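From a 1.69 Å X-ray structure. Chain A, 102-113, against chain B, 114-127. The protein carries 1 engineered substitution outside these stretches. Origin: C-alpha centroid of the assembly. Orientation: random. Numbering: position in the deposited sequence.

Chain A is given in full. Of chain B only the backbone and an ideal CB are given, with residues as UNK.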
# COMPACT_ATOMS: atom_id res chain seq x y z
N SER A 102 8.67 5.34 -12.65
CA SER A 102 8.65 6.54 -13.47
C SER A 102 8.76 7.81 -12.66
O SER A 102 9.29 8.79 -13.16
CB SER A 102 7.40 6.63 -14.33
OG SER A 102 7.37 5.59 -15.30
N LEU A 103 8.28 7.77 -11.43
CA LEU A 103 8.27 8.95 -10.54
C LEU A 103 9.65 9.29 -9.97
O LEU A 103 10.06 10.46 -9.90
CB LEU A 103 7.31 8.71 -9.38
CG LEU A 103 5.82 9.00 -9.54
CD1 LEU A 103 5.07 8.38 -8.36
CD2 LEU A 103 5.61 10.49 -9.59
N ARG A 104 10.36 8.26 -9.54
CA ARG A 104 11.49 8.43 -8.63
C ARG A 104 12.79 8.60 -9.39
O ARG A 104 13.64 7.73 -9.43
CB ARG A 104 11.53 7.24 -7.66
CG ARG A 104 10.41 7.31 -6.67
CD ARG A 104 10.77 8.22 -5.51
NE ARG A 104 11.72 7.55 -4.63
CZ ARG A 104 12.52 8.15 -3.77
NH1 ARG A 104 12.50 9.48 -3.66
NH2 ARG A 104 13.33 7.45 -3.01
N MET A 105 12.93 9.77 -10.00
CA MET A 105 14.11 10.09 -10.79
C MET A 105 15.13 10.77 -9.87
O MET A 105 14.75 11.45 -8.91
CB MET A 105 13.75 11.00 -11.95
CG MET A 105 12.76 10.40 -12.95
SD MET A 105 13.52 9.07 -13.93
CE MET A 105 12.82 7.65 -13.09
N PRO A 106 16.43 10.55 -10.12
CA PRO A 106 17.45 11.30 -9.40
C PRO A 106 17.49 12.73 -9.89
O PRO A 106 16.97 12.98 -10.97
CB PRO A 106 18.74 10.57 -9.77
CG PRO A 106 18.46 10.13 -11.20
CD PRO A 106 17.02 9.64 -11.11
N SER A 107 18.03 13.65 -9.10
CA SER A 107 18.29 14.99 -9.57
C SER A 107 19.10 14.90 -10.87
O SER A 107 20.08 14.17 -10.95
CB SER A 107 19.02 15.80 -8.51
OG SER A 107 19.13 17.16 -8.89
N GLY A 108 18.65 15.64 -11.88
CA GLY A 108 19.34 15.71 -13.16
C GLY A 108 18.66 14.95 -14.28
O GLY A 108 19.06 15.06 -15.41
N ILE A 109 17.62 14.18 -13.96
CA ILE A 109 16.84 13.45 -14.96
C ILE A 109 15.41 13.90 -14.78
O ILE A 109 14.83 13.67 -13.72
CB ILE A 109 16.99 11.92 -14.77
CG1 ILE A 109 18.44 11.48 -15.01
CG2 ILE A 109 16.02 11.13 -15.67
CD1 ILE A 109 18.92 11.65 -16.44
N SER A 110 14.83 14.54 -15.79
CA SER A 110 13.60 15.32 -15.61
C SER A 110 12.50 15.07 -16.63
O SER A 110 11.94 16.02 -17.17
CB SER A 110 13.94 16.81 -15.65
OG SER A 110 14.37 17.17 -16.95
N PRO A 111 12.15 13.81 -16.88
CA PRO A 111 10.99 13.61 -17.76
C PRO A 111 9.72 14.08 -17.09
O PRO A 111 9.54 13.88 -15.89
CB PRO A 111 10.96 12.09 -17.98
CG PRO A 111 11.59 11.56 -16.79
CD PRO A 111 12.62 12.53 -16.32
N ALA A 112 8.83 14.69 -17.86
CA ALA A 112 7.48 15.00 -17.40
C ALA A 112 6.62 13.74 -17.31
O ALA A 112 6.40 13.10 -18.32
CB ALA A 112 6.84 15.94 -18.33
N LEU A 113 6.09 13.42 -16.14
CA LEU A 113 5.23 12.25 -16.03
C LEU A 113 3.76 12.63 -16.23
O LEU A 113 3.21 13.52 -15.56
CB LEU A 113 5.42 11.59 -14.68
CG LEU A 113 4.61 10.31 -14.37
CD1 LEU A 113 4.82 9.27 -15.47
CD2 LEU A 113 5.04 9.81 -13.02
N UNK B 114 6.57 16.28 -11.75
CA UNK B 114 7.97 16.02 -11.41
C UNK B 114 8.12 16.09 -9.89
O UNK B 114 7.62 17.03 -9.28
CB UNK B 114 8.90 17.02 -12.10
N UNK B 115 8.78 15.11 -9.28
CA UNK B 115 8.92 15.10 -7.82
C UNK B 115 10.00 16.02 -7.24
O UNK B 115 9.73 16.73 -6.27
CB UNK B 115 9.21 13.67 -7.37
N UNK B 116 11.21 16.00 -7.81
CA UNK B 116 12.33 16.76 -7.26
C UNK B 116 12.30 18.22 -7.71
O UNK B 116 12.20 18.50 -8.91
CB UNK B 116 13.66 16.12 -7.67
N UNK B 117 12.43 19.15 -6.76
CA UNK B 117 12.40 20.55 -7.19
C UNK B 117 13.50 20.94 -8.17
O UNK B 117 13.23 21.75 -9.05
CB UNK B 117 12.49 21.46 -5.96
N UNK B 118 14.71 20.39 -8.06
CA UNK B 118 15.72 20.70 -9.06
C UNK B 118 15.28 20.17 -10.42
O UNK B 118 15.58 20.75 -11.44
CB UNK B 118 17.08 20.11 -8.66
N UNK B 119 14.55 19.07 -10.44
CA UNK B 119 14.08 18.56 -11.72
C UNK B 119 12.91 19.36 -12.30
O UNK B 119 12.75 19.40 -13.51
CB UNK B 119 13.67 17.09 -11.56
N UNK B 120 12.10 19.98 -11.45
CA UNK B 120 11.07 20.88 -11.93
C UNK B 120 11.71 22.03 -12.67
O UNK B 120 11.26 22.43 -13.74
CB UNK B 120 10.21 21.39 -10.78
N UNK B 121 12.78 22.56 -12.10
CA UNK B 121 13.49 23.65 -12.76
C UNK B 121 14.15 23.18 -14.06
O UNK B 121 14.11 23.90 -15.06
CB UNK B 121 14.54 24.24 -11.82
N UNK B 122 14.74 21.99 -14.06
CA UNK B 122 15.41 21.49 -15.25
C UNK B 122 14.40 21.24 -16.36
O UNK B 122 14.66 21.55 -17.52
CB UNK B 122 16.19 20.21 -14.93
N UNK B 123 13.25 20.67 -16.03
CA UNK B 123 12.21 20.45 -17.04
C UNK B 123 11.76 21.78 -17.65
O UNK B 123 11.58 21.89 -18.86
CB UNK B 123 11.01 19.72 -16.43
N UNK B 124 11.60 22.79 -16.79
CA UNK B 124 11.17 24.10 -17.24
C UNK B 124 12.19 24.61 -18.26
O UNK B 124 11.84 25.00 -19.38
CB UNK B 124 11.02 25.07 -16.07
N UNK B 125 13.46 24.55 -17.88
CA UNK B 125 14.55 24.98 -18.76
C UNK B 125 14.53 24.24 -20.09
O UNK B 125 14.64 24.86 -21.16
CB UNK B 125 15.90 24.77 -18.07
N UNK B 126 14.38 22.92 -20.03
CA UNK B 126 14.47 22.12 -21.24
C UNK B 126 13.22 22.30 -22.10
O UNK B 126 13.26 22.09 -23.31
CB UNK B 126 14.67 20.64 -20.89
N UNK B 127 12.14 22.76 -21.50
CA UNK B 127 10.96 23.10 -22.28
C UNK B 127 11.26 24.36 -23.13
O UNK B 127 11.03 24.36 -24.34
CB UNK B 127 9.76 23.33 -21.36

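Position 114 has extended backbone angles (-136/132), and its CA-to-CB bond runs sideways, with the ideal CB 5.0 Å from A:Pro111 O. A medium apolar side chain would suit, a beta-branched one especially given the angles. The residue is B:Val114, whose CG2 lies 4.1 Å from A:Pro111 O.

At 115 the bond points toward chain A, and the ideal CB is 4.2 Å from A:Leu103 O. The neighbouring surface is the A:Leu103 side chain and the aliphatic part of A:Arg104, so leucine, methionine or isoleucine would serve. B:Leu115 places CD1 3.9 Å from A:Leu103 CB and 4.0 Å from A:Arg104 CD. Its backbone is tied in as well: a water donates to A:Leu103 O (2.8 Å) and accepts from B:Leu115 N (3.0 Å).

Position 116 precedes the helix at the N-cap, where Ser, Thr, Asp or Asn are common. It also points toward chain A, and the guanidinium of A:Arg104 favours an acid long enough to approach it. B:Glu116 works through a water that donates to its OE2 (2.8 Å) and accepts from A:Arg104 NH1 (3.0 Å).

Position 117 opens the helix at -60/-36, with no chain A atom within 5.5 Å of its ideal CB; proline fits a first turn, and B:Pro117 is found. At 118 the ideal CB sits 3.6 Å from A:Ser107 OG, but many flexible or polar residues could pass. B:Lys118 packs CD 3.5 Å from A:Ser107 OG before its end leads away.

Position 119 is the most constrained. Its CB faces the type II turn A:Pro106 to A:Ile109, which offers a carbonyl, A:Pro106 O, and an amide, A:Gly108 N. A short side chain with both donor and acceptor is called for, asparagine above all. B:Asn119 meets both: ND2 donates to A:Pro106 O (3.0 Å, 173°), and OD1 accepts from A:Gly108 N (2.8 Å, 157°).

Positions 120, 121, 124 and 125 have nothing of chain A within 5.5 Å of their ideal CBs, leaving the choice open; all are alanine.

At 122 the CB is 4.1 Å from A:Ser110 OG, and an apolar side chain could cover the turn: B:Leu122 CD2 reaches A:Gly108 O at 3.5 Å. At 123, with CB 3.9 Å from A:Ser110 O, another apolar residue suits; B:Leu123 CD2 packs 3.9 Å from A:Ala112 CB.

Position 126 points toward A:Ser110 from farther off, inviting a long polar chain. B:Arg126 brings NH1 to 3.2 Å from A:Ser110 OG. Position 127 is out of reach: B:Ile127.

Chain B, residues 114-127: VLEPKNAALLAARI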
# COMPACT_ATOMS: atom_id res chain seq x y z
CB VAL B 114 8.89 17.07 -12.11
CG1 VAL B 114 10.34 16.76 -11.88
CG2 VAL B 114 8.61 17.12 -13.62
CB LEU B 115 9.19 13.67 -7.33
CG LEU B 115 8.08 12.64 -7.38
CD1 LEU B 115 8.58 11.34 -6.77
CD2 LEU B 115 6.86 13.13 -6.64
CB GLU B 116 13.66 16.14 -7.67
CG GLU B 116 13.99 14.85 -6.93
CD GLU B 116 14.20 15.05 -5.44
OE1 GLU B 116 14.74 16.11 -5.05
OE2 GLU B 116 13.80 14.15 -4.67
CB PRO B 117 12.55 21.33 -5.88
CG PRO B 117 12.98 20.34 -4.85
CD PRO B 117 12.52 19.00 -5.30
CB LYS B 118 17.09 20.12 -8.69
CG LYS B 118 17.79 20.89 -7.59
CD LYS B 118 19.16 20.29 -7.33
CE LYS B 118 19.91 21.05 -6.25
NZ LYS B 118 21.34 20.63 -6.17
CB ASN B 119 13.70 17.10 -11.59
CG ASN B 119 14.91 16.22 -11.57
OD1 ASN B 119 15.98 16.61 -12.03
ND2 ASN B 119 14.77 15.03 -11.03
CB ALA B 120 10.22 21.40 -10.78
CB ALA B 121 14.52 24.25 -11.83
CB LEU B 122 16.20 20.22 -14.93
CG LEU B 122 16.86 19.51 -16.11
CD1 LEU B 122 17.82 20.43 -16.86
CD2 LEU B 122 17.61 18.24 -15.64
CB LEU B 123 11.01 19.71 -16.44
CG LEU B 123 9.81 19.59 -17.39
CD1 LEU B 123 10.17 18.75 -18.60
CD2 LEU B 123 8.62 18.99 -16.65
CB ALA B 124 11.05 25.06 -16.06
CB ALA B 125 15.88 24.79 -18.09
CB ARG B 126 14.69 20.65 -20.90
CG ARG B 126 16.00 20.42 -20.20
CD ARG B 126 16.13 19.02 -19.69
NE ARG B 126 16.34 18.02 -20.73
CZ ARG B 126 16.48 16.72 -20.48
NH1 ARG B 126 16.42 16.27 -19.24
NH2 ARG B 126 16.68 15.86 -21.48
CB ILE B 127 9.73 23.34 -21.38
CG1 ILE B 127 9.13 21.98 -21.00
CG2 ILE B 127 8.68 24.18 -22.08
CD1 ILE B 127 8.03 22.04 -19.93
O HOH W 1 9.50 12.85 -11.16
O HOH W 2 12.16 11.92 -5.29
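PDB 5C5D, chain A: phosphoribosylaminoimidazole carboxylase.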